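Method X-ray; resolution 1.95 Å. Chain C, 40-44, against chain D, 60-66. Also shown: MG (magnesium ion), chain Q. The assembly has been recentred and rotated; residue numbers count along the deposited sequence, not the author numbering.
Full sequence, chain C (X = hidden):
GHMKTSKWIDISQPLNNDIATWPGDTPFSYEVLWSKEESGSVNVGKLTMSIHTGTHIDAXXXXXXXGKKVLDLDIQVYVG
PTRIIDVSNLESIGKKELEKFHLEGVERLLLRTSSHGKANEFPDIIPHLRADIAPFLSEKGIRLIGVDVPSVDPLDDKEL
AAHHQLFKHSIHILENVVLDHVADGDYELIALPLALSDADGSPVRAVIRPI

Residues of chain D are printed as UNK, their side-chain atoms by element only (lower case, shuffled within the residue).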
# COMPACT_ATOMS: atom_id res chain seq x y z
N GLY C 40 0.37 -1.36 -28.96
CA GLY C 40 -0.77 -0.72 -29.58
C GLY C 40 -1.83 -0.22 -28.61
O GLY C 40 -2.88 0.21 -29.05
N SER C 41 -1.59 -0.26 -27.30
CA SER C 41 -2.59 0.28 -26.38
C SER C 41 -2.06 0.72 -25.02
O SER C 41 -2.49 1.76 -24.53
CB SER C 41 -3.78 -0.67 -26.18
OG SER C 41 -3.42 -1.83 -25.51
N VAL C 42 -1.15 -0.05 -24.44
CA VAL C 42 -0.74 0.17 -23.05
C VAL C 42 0.77 0.02 -22.84
O VAL C 42 1.48 -0.70 -23.57
CB VAL C 42 -1.44 -0.82 -22.11
CG1 VAL C 42 -2.92 -0.48 -22.02
CG2 VAL C 42 -1.25 -2.27 -22.58
N ASN C 43 1.26 0.74 -21.83
CA ASN C 43 2.58 0.51 -21.28
C ASN C 43 2.50 -0.61 -20.25
O ASN C 43 1.77 -0.49 -19.29
CB ASN C 43 3.11 1.81 -20.68
CG ASN C 43 3.40 2.85 -21.74
OD1 ASN C 43 4.20 2.59 -22.65
ND2 ASN C 43 2.73 3.98 -21.68
N VAL C 44 3.22 -1.69 -20.49
CA VAL C 44 3.16 -2.87 -19.64
C VAL C 44 4.44 -2.93 -18.84
O VAL C 44 5.54 -3.08 -19.40
CB VAL C 44 2.96 -4.14 -20.48
CG1 VAL C 44 3.01 -5.38 -19.59
CG2 VAL C 44 1.62 -4.04 -21.20
N UNK D 60 -2.34 7.28 -15.19
CA UNK D 60 -2.57 7.61 -16.60
C UNK D 60 -1.47 7.10 -17.54
O UNK D 60 -1.76 6.78 -18.70
c UNK D 60 -2.45 8.46 -14.32
c UNK D 60 -3.12 9.48 -15.21
c UNK D 60 -2.66 9.14 -16.59
N UNK D 61 -0.23 7.03 -17.06
CA UNK D 61 0.88 6.53 -17.87
C UNK D 61 0.61 5.13 -18.44
O UNK D 61 1.15 4.78 -19.49
c UNK D 61 3.76 6.49 -19.02
c UNK D 61 5.54 4.89 -19.14
c UNK D 61 5.14 4.36 -17.95
c UNK D 61 2.17 6.54 -17.07
c UNK D 61 4.06 4.90 -17.27
c UNK D 61 3.34 5.96 -17.80
c UNK D 61 4.84 5.96 -19.69
N UNK D 62 -0.22 4.36 -17.75
CA UNK D 62 -0.61 3.04 -18.24
C UNK D 62 -1.18 3.08 -19.67
O UNK D 62 -0.88 2.21 -20.48
c UNK D 62 -2.17 1.09 -17.75
c UNK D 62 -2.08 -0.99 -18.48
c UNK D 62 -1.65 2.41 -17.30
n UNK D 62 -3.35 -0.66 -18.34
n UNK D 62 -1.34 0.06 -18.13
c UNK D 62 -3.43 0.63 -17.87
N UNK D 63 -2.00 4.07 -19.96
CA UNK D 63 -2.70 4.14 -21.25
C UNK D 63 -2.39 5.40 -22.05
O UNK D 63 -2.89 5.56 -23.17
c UNK D 63 -5.15 6.19 -20.31
c UNK D 63 -4.21 4.00 -21.05
c UNK D 63 -4.90 4.46 -18.69
c UNK D 63 -5.67 7.03 -19.34
c UNK D 63 -5.43 5.30 -17.71
c UNK D 63 -5.82 6.59 -18.05
c UNK D 63 -4.76 4.90 -19.99
N UNK D 64 -1.54 6.27 -21.51
CA UNK D 64 -1.16 7.50 -22.17
C UNK D 64 0.30 7.76 -21.91
O UNK D 64 0.71 7.97 -20.76
o UNK D 64 -2.75 10.75 -22.47
c UNK D 64 -2.02 8.65 -21.64
c UNK D 64 -1.78 9.97 -22.38
o UNK D 64 -0.67 10.25 -22.86
N UNK D 65 1.11 7.76 -22.96
CA UNK D 65 2.55 7.95 -22.81
C UNK D 65 2.92 9.22 -22.08
O UNK D 65 3.96 9.28 -21.45
n UNK D 65 3.38 6.52 -26.09
c UNK D 65 3.35 6.58 -24.76
c UNK D 65 3.25 7.95 -24.16
o UNK D 65 3.42 5.57 -24.05
N UNK D 66 2.08 10.24 -22.19
CA UNK D 66 2.37 11.52 -21.54
C UNK D 66 1.64 11.70 -20.22
O UNK D 66 1.66 12.77 -19.63
c UNK D 66 2.02 12.65 -22.51
o UNK D 66 2.31 12.51 -24.88
c UNK D 66 2.86 12.59 -23.77
o UNK D 66 4.09 12.62 -23.64
MG MG Q . -3.77 1.70 -30.15
O HOH W 1 -5.14 0.05 -30.76
O HOH W 2 -5.01 2.09 -28.17
O HOH W 3 -5.32 2.93 -31.08
O HOH W 4 -2.44 3.22 -29.59
O HOH W 5 -2.95 1.09 -31.92

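Position 60 has three side-chain carbons, and they close a ring onto the backbone N. The ring lies out of reach of the chain C stretch. This is proline, P60(D). Its carbonyl O accepts a backbone hydrogen bond from the N of position 63 at 3.0 Å and a weak one from the N of position 64 at 2.9 Å. These bonds curl the start of the stretch into a turn.

Position 61 has seven side-chain carbons, one followed by a ring of six. No oxygen is attached to the ring, which rules out tyrosine. CA-to-CB points sideways, but the ring comes nearer to the chain C stretch, and N43(C) ND2 lies over one ring face. The residue is phenylalanine, F61(D). That ND2 of N43(C) is 3.5 Å from CE1 of F61(D). The same ND2 donates a hydrogen bond to O of F61(D) at 2.8 Å, with an angle of 167°.

Position 62 has one carbon followed by a five-membered ring of three carbons and two nitrogens. CA-to-CB points away, yet the ring comes back to the chain C stretch. V42(C) CG1 lies over one ring face, and O of N43(C) lies at the ring edge, near its plane. Only histidine fits the ring, so this is H62(D), with chi1 at 177° (t). CG1 of V42(C) sits 4.0 Å from the centroid of the H62(D) ring, 27° off the normal, a CH-pi contact. At the edge, ND1 of H62(D) gives a weak hydrogen bond to O of N43(C) at 3.4 Å. The backbone adds a stronger one, from N of N43(C) to O of H62(D) at 2.9 Å. That same O of H62(D) is 3.3 Å from CA of V42(C), a CA-H...O contact.

Position 63 again has one carbon and a ring of six carbons, with no heteroatom. CA-to-CB points away from the chain C stretch. The nearest contact is between backbone atoms, O of position 63 and O of S41(C), 4.1 Å apart. It is phenylalanine, F63(D).

Position 64 has two carbons, the second carrying two oxygens. CA-to-CB points away from the chain C stretch. This short carboxylate marks aspartate, D64(D). OD1 of D64(D) accepts a hydrogen bond from the N of position 66, at 2.8 Å.

Position 65 has two carbons, the second carrying one oxygen and one nitrogen. Its end comes nearer to the chain C stretch, and its side-chain oxygen meets ND2 of N43(C). The short amide is asparagine, N65(D). OD1 of N65(D) accepts a hydrogen bond from ND2 of N43(C) at 2.9 Å.

Position 66 has two carbons and two oxygens, a second short carboxylate, out of reach of the chain C stretch. It is aspartate, D66(D).

The contact centres on N43(C), whose CA-to-CB bond points toward the chain D stretch. Its ND2 makes two hydrogen bonds, to O of F61(D) and OD1 of N65(D), while its backbone N and O both pair with H62(D). V42(C) packs on the histidine face beside these hydrogen bonds. Together the two stretches bury 310 Å².

Chain D 60-66: PFHFDND
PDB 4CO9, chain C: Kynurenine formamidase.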